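PDB 5TI1: fumarylacetoacetate hydrolase from Burkholderia xenovorans, which probably hydrolyses fumarylacetoacetate to fumarate and acetoacetate, the last step of phenylalanine and tyrosine breakdown, with a bound magnesium ion. Local coordinates for residues S13-T18 and A104-R109; G165-D170 and L392-K397. All blocks are in the same frame, centred on the assembly; numbering follows the deposited sequence. Where two conformers were deposited one is given.

Contact 1 (S13-T18 and A104-R109); sequences SDLQAT and AWRSVR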
ATOM      1  N   SER B  13      18.547  32.709   6.403  1.00 77.53           N
ATOM      2  CA  SER B  13      19.499  32.975   7.474  1.00 74.00           C
ATOM      3  C   SER B  13      18.952  32.498   8.815  1.00 64.37           C
ATOM      4  O   SER B  13      19.706  32.001   9.664  1.00 60.29           O
ATOM      5  CB  SER B  13      19.829  34.466   7.515  1.00 75.38           C
ATOM      6  OG  SER B  13      20.552  34.783   8.685  1.00 81.54           O
ATOM      7  N   ASP B  14      17.641  32.650   9.023  1.00 56.99           N
ATOM      8  CA  ASP B  14      16.996  32.089  10.205  1.00 64.91           C
ATOM      9  C   ASP B  14      17.147  30.576  10.244  1.00 56.29           C
ATOM     10  O   ASP B  14      17.417  29.995  11.303  1.00 55.61           O
ATOM     11  CB  ASP B  14      15.513  32.453  10.221  1.00 64.85           C
ATOM     12  CG  ASP B  14      15.268  33.900  10.538  1.00 66.71           C
ATOM     13  OD1 ASP B  14      16.109  34.511  11.230  1.00 69.03           O
ATOM     14  OD2 ASP B  14      14.219  34.420  10.107  1.00 65.75           O
ATOM     15  N   LEU B  15      16.943  29.921   9.099  1.00 51.94           N
ATOM     16  CA  LEU B  15      17.089  28.475   9.034  1.00 54.16           C
ATOM     17  C   LEU B  15      18.516  28.054   9.359  1.00 55.33           C
ATOM     18  O   LEU B  15      18.737  27.052  10.051  1.00 54.24           O
ATOM     19  CB  LEU B  15      16.676  27.977   7.652  1.00 48.25           C
ATOM     20  CG  LEU B  15      16.785  26.469   7.424  1.00 47.73           C
ATOM     21  CD1 LEU B  15      15.825  25.706   8.330  1.00 47.86           C
ATOM     22  CD2 LEU B  15      16.543  26.138   5.968  1.00 45.11           C
ATOM     23  N   GLN B  16      19.500  28.816   8.881  1.00 52.93           N
ATOM     24  CA  GLN B  16      20.892  28.464   9.131  1.00 57.87           C
ATOM     25  C   GLN B  16      21.227  28.537  10.615  1.00 57.24           C
ATOM     26  O   GLN B  16      21.972  27.695  11.134  1.00 55.19           O
ATOM     27  CB  GLN B  16      21.818  29.381   8.335  1.00 64.58           C
ATOM     28  CG  GLN B  16      23.277  28.993   8.475  1.00 66.81           C
ATOM     29  CD  GLN B  16      23.492  27.521   8.187  1.00 70.48           C
ATOM     30  OE1 GLN B  16      23.777  26.734   9.094  1.00 73.68           O
ATOM     31  NE2 GLN B  16      23.338  27.135   6.921  1.00 67.86           N
ATOM     32  N   ALA B  17      20.683  29.537  11.317  1.00 56.46           N
ATOM     33  CA  ALA B  17      20.960  29.681  12.742  1.00 60.90           C
ATOM     34  C   ALA B  17      20.541  28.444  13.529  1.00 55.69           C
ATOM     35  O   ALA B  17      21.180  28.106  14.531  1.00 56.47           O
ATOM     36  CB  ALA B  17      20.261  30.926  13.289  1.00 63.64           C
ATOM     37  N   THR B  18      19.483  27.752  13.087  1.00 53.19           N
ATOM     38  CA  THR B  18      19.008  26.558  13.783  1.00 51.27           C
ATOM     39  C   THR B  18      19.967  25.381  13.647  1.00 50.63           C
ATOM     40  O   THR B  18      19.832  24.399  14.382  1.00 49.51           O
ATOM     41  CB  THR B  18      17.631  26.143  13.252  1.00 48.97           C
ATOM     42  OG1 THR B  18      17.764  25.614  11.925  1.00 47.77           O
ATOM     43  CG2 THR B  18      16.662  27.321  13.248  1.00 49.68           C
ATOM     44  N   ALA B 104       6.257  26.001   5.872  1.00 41.90           N
ATOM     45  CA  ALA B 104       5.678  25.826   7.198  1.00 38.52           C
ATOM     46  C   ALA B 104       6.631  25.076   8.122  1.00 41.92           C
ATOM     47  O   ALA B 104       6.849  25.492   9.265  1.00 43.77           O
ATOM     48  CB  ALA B 104       4.337  25.100   7.098  1.00 47.51           C
ATOM     49  N   TRP B 105       7.215  23.968   7.642  1.00 36.28           N
ATOM     50  CA  TRP B 105       8.126  23.198   8.485  1.00 37.31           C
ATOM     51  C   TRP B 105       9.260  24.074   8.995  1.00 44.82           C
ATOM     52  O   TRP B 105       9.689  23.944  10.149  1.00 41.04           O
ATOM     53  CB  TRP B 105       8.720  22.009   7.726  1.00 34.84           C
ATOM     54  CG  TRP B 105       7.784  21.262   6.843  1.00 40.42           C
ATOM     55  CD1 TRP B 105       6.434  21.144   6.977  1.00 37.23           C
ATOM     56  CD2 TRP B 105       8.141  20.527   5.676  1.00 35.30           C
ATOM     57  NE1 TRP B 105       5.926  20.372   5.960  1.00 33.31           N
ATOM     58  CE2 TRP B 105       6.957  19.986   5.143  1.00 32.43           C
ATOM     59  CE3 TRP B 105       9.352  20.277   5.023  1.00 35.65           C
ATOM     60  CZ2 TRP B 105       6.944  19.219   3.983  1.00 33.24           C
ATOM     61  CZ3 TRP B 105       9.340  19.511   3.874  1.00 39.60           C
ATOM     62  CH2 TRP B 105       8.143  18.990   3.366  1.00 34.98           C
ATOM     63  N   ARG B 106       9.756  24.976   8.145  1.00 38.98           N
ATOM     64  CA  ARG B 106      10.909  25.783   8.526  1.00 40.85           C
ATOM     65  C   ARG B 106      10.508  26.922   9.448  1.00 42.45           C
ATOM     66  O   ARG B 106      11.214  27.204  10.421  1.00 43.71           O
ATOM     67  CB  ARG B 106      11.611  26.302   7.276  1.00 41.81           C
ATOM     68  CG  ARG B 106      12.222  25.194   6.451  1.00 41.96           C
ATOM     69  CD  ARG B 106      12.924  25.719   5.207  1.00 41.20           C
ATOM     70  NE  ARG B 106      13.670  24.651   4.547  1.00 48.13           N
ATOM     71  CZ  ARG B 106      14.411  24.810   3.456  1.00 51.65           C
ATOM     72  NH1 ARG B 106      14.501  26.002   2.878  1.00 58.20           N
ATOM     73  NH2 ARG B 106      15.054  23.770   2.938  1.00 46.52           N
ATOM     74  N   SER B 107       9.381  27.582   9.165  1.00 42.56           N
ATOM     75  CA  SER B 107       8.837  28.568  10.094  1.00 44.04           C
ATOM     76  C   SER B 107       8.712  27.996  11.506  1.00 54.33           C
ATOM     77  O   SER B 107       9.205  28.586  12.476  1.00 45.41           O
ATOM     78  CB  SER B 107       7.479  29.060   9.597  1.00 43.84           C
ATOM     79  OG  SER B 107       6.913  29.986  10.511  1.00 45.38           O
ATOM     80  N   VAL B 108       8.050  26.842  11.641  1.00 45.61           N
ATOM     81  CA  VAL B 108       7.908  26.225  12.958  1.00 41.61           C
ATOM     82  C   VAL B 108       9.274  25.929  13.563  1.00 47.63           C
ATOM     83  O   VAL B 108       9.514  26.184  14.751  1.00 43.33           O
ATOM     84  CB  VAL B 108       7.041  24.954  12.868  1.00 45.17           C
ATOM     85  CG1 VAL B 108       7.096  24.183  14.179  1.00 39.16           C
ATOM     86  CG2 VAL B 108       5.610  25.321  12.542  1.00 39.24           C
ATOM     87  N   ARG B 109      10.196  25.398  12.757  1.00 43.75           N
ATOM     88  CA  ARG B 109      11.508  25.039  13.282  1.00 42.27           C
ATOM     89  C   ARG B 109      12.264  26.264  13.792  1.00 44.72           C
ATOM     90  O   ARG B 109      12.934  26.203  14.831  1.00 46.47           O
ATOM     91  CB  ARG B 109      12.318  24.322  12.209  1.00 41.42           C
ATOM     92  CG  ARG B 109      13.733  24.092  12.645  1.00 42.40           C
ATOM     93  CD  ARG B 109      14.566  23.452  11.581  1.00 41.84           C
ATOM     94  NE  ARG B 109      15.938  23.368  12.045  1.00 45.58           N
ATOM     95  CZ  ARG B 109      16.399  22.360  12.770  1.00 51.18           C
ATOM     96  NH1 ARG B 109      15.584  21.358  13.081  1.00 40.86           N
ATOM     97  NH2 ARG B 109      17.663  22.353  13.180  1.00 50.24           N
TER
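L15 lays its CD2 methyl over one face of the R106 guanidinium, off its middle and 3.5 Å from R106 NE. Its other methyl, CD1, rests against R109, 4.2 Å from R109 CD. The leucine thus bridges two arginines that are three residues apart on helix 102-116. Both arginine chains are extended from CG to NE, but they serve different partners. R106 NE forms a salt bridge with D294. R109 turns its NE to T18, and NE donates a nearly straight bond to T18 OG1 (2.9 Å, 162°), with the oxygen close to the guanidinium plane. A weak bond runs from R109 NH2 to T18 O at 3.2 Å. R109 NH2 also bonds to Q40 O, and R109 NH1 to N41 O. T18 OG1 lies between its own backbone N and carbonyl carbon (chi1 71°), where it also donates to L15 O at 2.6 Å. One hydroxyl, accepting from R109 NE and donating to L15 O, therefore ties the end of the first helix to helix 102-116, while L15 packs on the arginines beside it.

Contact 2 (G165-D170 and L392-K397); sequences GSMFRD and LTWNGK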
ATOM      1  N   GLY B 165      23.227 -11.943  -2.612  1.00 52.20           N
ATOM      2  CA  GLY B 165      23.424 -12.567  -3.907  1.00 44.98           C
ATOM      3  C   GLY B 165      24.523 -13.609  -3.908  1.00 50.41           C
ATOM      4  O   GLY B 165      24.435 -14.602  -4.635  1.00 56.75           O
ATOM      5  N   SER B 166      25.567 -13.407  -3.096  1.00 54.05           N
ATOM      6  CA  SER B 166      26.635 -14.399  -3.015  1.00 55.90           C
ATOM      7  C   SER B 166      26.111 -15.736  -2.506  1.00 56.04           C
ATOM      8  O   SER B 166      26.546 -16.796  -2.967  1.00 58.76           O
ATOM      9  CB  SER B 166      27.771 -13.895  -2.124  1.00 54.75           C
ATOM     10  OG  SER B 166      28.499 -12.859  -2.761  1.00 55.34           O
ATOM     11  N   MET B 167      25.170 -15.712  -1.561  1.00 60.25           N
ATOM     12  CA  MET B 167      24.627 -16.970  -1.057  1.00 63.47           C
ATOM     13  C   MET B 167      23.696 -17.608  -2.075  1.00 62.31           C
ATOM     14  O   MET B 167      23.656 -18.837  -2.208  1.00 63.11           O
ATOM     15  CB  MET B 167      23.893 -16.744   0.263  1.00 60.20           C
ATOM     16  CG  MET B 167      24.680 -15.960   1.285  1.00 65.53           C
ATOM     17  SD  MET B 167      23.729 -15.747   2.799  1.00 67.15           S
ATOM     18  CE  MET B 167      24.403 -14.208   3.421  1.00 72.30           C
ATOM     19  N   PHE B 168      22.945 -16.789  -2.806  1.00 59.09           N
ATOM     20  CA  PHE B 168      22.014 -17.321  -3.787  1.00 65.32           C
ATOM     21  C   PHE B 168      22.730 -17.816  -5.032  1.00 68.43           C
ATOM     22  O   PHE B 168      22.280 -18.780  -5.660  1.00 70.23           O
ATOM     23  CB  PHE B 168      20.983 -16.259  -4.164  1.00 66.74           C
ATOM     24  CG  PHE B 168      19.579 -16.750  -4.109  1.00 73.60           C
ATOM     25  CD1 PHE B 168      19.129 -17.693  -5.019  1.00 78.04           C
ATOM     26  CD2 PHE B 168      18.708 -16.288  -3.137  1.00 75.48           C
ATOM     27  CE1 PHE B 168      17.831 -18.160  -4.968  1.00 80.94           C
ATOM     28  CE2 PHE B 168      17.408 -16.747  -3.079  1.00 77.90           C
ATOM     29  CZ  PHE B 168      16.967 -17.686  -3.994  1.00 81.09           C
ATOM     30  N   ARG B 169      23.827 -17.161  -5.403  1.00 63.16           N
ATOM     31  CA  ARG B 169      24.648 -17.580  -6.528  1.00 61.99           C
ATOM     32  C   ARG B 169      26.082 -17.759  -6.044  1.00 64.58           C
ATOM     33  O   ARG B 169      26.397 -18.767  -5.407  1.00 68.69           O
ATOM     34  CB  ARG B 169      24.538 -16.567  -7.674  1.00 63.45           C
ATOM     35  CG  ARG B 169      23.101 -16.439  -8.193  1.00 61.29           C
ATOM     36  CD  ARG B 169      22.872 -15.245  -9.115  1.00 63.90           C
ATOM     37  NE  ARG B 169      22.801 -13.966  -8.408  1.00 62.45           N
ATOM     38  CZ  ARG B 169      21.722 -13.506  -7.779  1.00 60.29           C
ATOM     39  NH1 ARG B 169      20.603 -14.221  -7.748  1.00 62.51           N
ATOM     40  NH2 ARG B 169      21.763 -12.326  -7.171  1.00 54.46           N
ATOM     41  N   ASP B 170      26.949 -16.793  -6.317  1.00 62.14           N
ATOM     42  CA  ASP B 170      28.307 -16.788  -5.789  1.00 58.48           C
ATOM     43  C   ASP B 170      28.825 -15.361  -5.873  1.00 61.24           C
ATOM     44  O   ASP B 170      28.192 -14.507  -6.508  1.00 64.47           O
ATOM     45  CB  ASP B 170      29.218 -17.773  -6.555  1.00 59.82           C
ATOM     46  CG  ASP B 170      29.188 -17.573  -8.065  1.00 62.19           C
ATOM     47  OD1 ASP B 170      28.531 -16.627  -8.551  1.00 62.15           O
ATOM     48  OD2 ASP B 170      29.832 -18.376  -8.775  1.00 67.57           O
ATOM     49  N   LEU B 392      25.026 -11.230   8.909  1.00 39.88           N
ATOM     50  CA  LEU B 392      25.953 -11.264  10.035  1.00 40.95           C
ATOM     51  C   LEU B 392      26.406 -12.684  10.358  1.00 48.71           C
ATOM     52  O   LEU B 392      27.566 -12.891  10.739  1.00 47.56           O
ATOM     53  CB  LEU B 392      25.311 -10.612  11.264  1.00 39.82           C
ATOM     54  CG  LEU B 392      25.056  -9.106  11.136  1.00 42.55           C
ATOM     55  CD1 LEU B 392      24.173  -8.578  12.257  1.00 37.97           C
ATOM     56  CD2 LEU B 392      26.378  -8.336  11.057  1.00 42.20           C
ATOM     57  N   THR B 393      25.526 -13.673  10.194  1.00 46.12           N
ATOM     58  CA  THR B 393      25.856 -15.062  10.497  1.00 53.98           C
ATOM     59  C   THR B 393      26.056 -15.901   9.240  1.00 53.99           C
ATOM     60  O   THR B 393      26.222 -17.121   9.342  1.00 54.51           O
ATOM     61  CB  THR B 393      24.771 -15.700  11.376  1.00 47.93           C
ATOM     62  OG1 THR B 393      23.578 -15.905  10.612  1.00 49.00           O
ATOM     63  CG2 THR B 393      24.448 -14.811  12.560  1.00 42.84           C
ATOM     64  N   TRP B 394      26.069 -15.270   8.069  1.00 49.43           N
ATOM     65  CA  TRP B 394      26.146 -15.953   6.775  0.50 54.03           C
ATOM     66  C   TRP B 394      25.204 -17.156   6.746  1.00 51.47           C
ATOM     67  O   TRP B 394      25.605 -18.316   6.629  1.00 54.50           O
ATOM     68  CB  TRP B 394      27.580 -16.358   6.433  0.50 57.53           C
ATOM     69  CG  TRP B 394      27.788 -16.531   4.950  0.50 58.78           C
ATOM     70  CD1 TRP B 394      27.940 -17.707   4.271  0.50 60.12           C
ATOM     71  CD2 TRP B 394      27.842 -15.491   3.963  0.50 57.80           C
ATOM     72  NE1 TRP B 394      28.097 -17.462   2.926  0.50 60.36           N
ATOM     73  CE2 TRP B 394      28.040 -16.111   2.711  0.50 58.10           C
ATOM     74  CE3 TRP B 394      27.751 -14.095   4.018  0.50 55.98           C
ATOM     75  CZ2 TRP B 394      28.148 -15.384   1.526  0.50 54.58           C
ATOM     76  CZ3 TRP B 394      27.852 -13.376   2.837  0.50 53.27           C
ATOM     77  CH2 TRP B 394      28.048 -14.022   1.610  0.50 51.67           C
ATOM     78  N   ASN B 395      23.915 -16.839   6.864  1.00 45.51           N
ATOM     79  CA  ASN B 395      22.839 -17.827   6.857  1.00 49.25           C
ATOM     80  C   ASN B 395      23.017 -18.883   7.948  1.00 50.87           C
ATOM     81  O   ASN B 395      22.551 -20.017   7.811  1.00 44.84           O
ATOM     82  CB  ASN B 395      22.706 -18.494   5.486  1.00 47.95           C
ATOM     83  CG  ASN B 395      21.340 -19.097   5.275  1.00 44.82           C
ATOM     84  OD1 ASN B 395      20.395 -18.783   6.010  1.00 41.79           O
ATOM     85  ND2 ASN B 395      21.219 -19.965   4.272  1.00 45.23           N
ATOM     86  N   GLY B 396      23.681 -18.521   9.045  1.00 50.71           N
ATOM     87  CA  GLY B 396      23.869 -19.439  10.146  1.00 53.48           C
ATOM     88  C   GLY B 396      25.140 -20.252  10.084  1.00 58.11           C
ATOM     89  O   GLY B 396      25.330 -21.138  10.925  1.00 55.89           O
ATOM     90  N   LYS B 397      26.014 -19.984   9.111  1.00 54.88           N
ATOM     91  CA  LYS B 397      27.269 -20.718   9.015  1.00 53.76           C
ATOM     92  C   LYS B 397      28.224 -20.320  10.136  1.00 56.45           C
ATOM     93  O   LYS B 397      28.977 -21.158  10.648  1.00 58.38           O
ATOM     94  CB  LYS B 397      27.904 -20.478   7.643  1.00 53.50           C
TER
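M167 reaches from helix 158-168 to W394 in a Met-aromatic contact. W394 is the C-prime residue of a Schellman motif that closes helix 389-392, and it also begins a type I' turn ending at K397. The bond from CA to CB of M167 points toward 392-397; from CB the methionine chain runs out with CG anti to the carbonyl carbon (chi1 -50°) and is extended beyond CG. CG meets the benzene part of the indole, 3.5 Å from W394 CZ2. SD comes next and stands over the same six-membered ring, 4.3 Å from its centroid and 12° off the normal. SD is also 4.0 Å from N395 CB. The CE methyl ends the chain 3.6 Å from the ring centroid, a CH-pi contact, with W394 CE3 its closest atom at 3.4 Å. CG, SD and CE thus pass over one face of the ring. The indole gets there with its CG anti to the backbone N of W394 (chi1 -157°). W394 was deposited in two conformers, and this packing belongs to one of them. The helix also supplies S166, whose OG bonds to the carbonyl of T162. N395 keeps its amide oxygen on K222. No hydrogen bond crosses between 165-170 and 392-397; the contact is made by apolar, CH-pi and sulfur-aromatic packing. Helix 158-168 leads into R169, predicted to bind substrate. At the edge of the indole, near its plane, S166 CB sits 3.7 Å from W394 CH2.

In the fold
Both segments of contact 1 precede both of contact 2 in the sequence. Their centres are 46 Å apart, the nearest atoms about 31 Å, and they lie on opposite sides of the chain's centre. They share no helix or strand. Contact 1 joins helix 13-17 to helix 102-116, which belongs to the N-terminal family region. Contact 2 joins helix 158-168 to the loop after helix 389-392, and both its segments belong to the C-terminal FAA hydrolase region. No metal-binding or predicted catalytic residue takes part in contact 1. In contact 2, the side chain of M167 is about 8 Å from that of H160, the predicted proton acceptor, so this packing lies near the predicted active site.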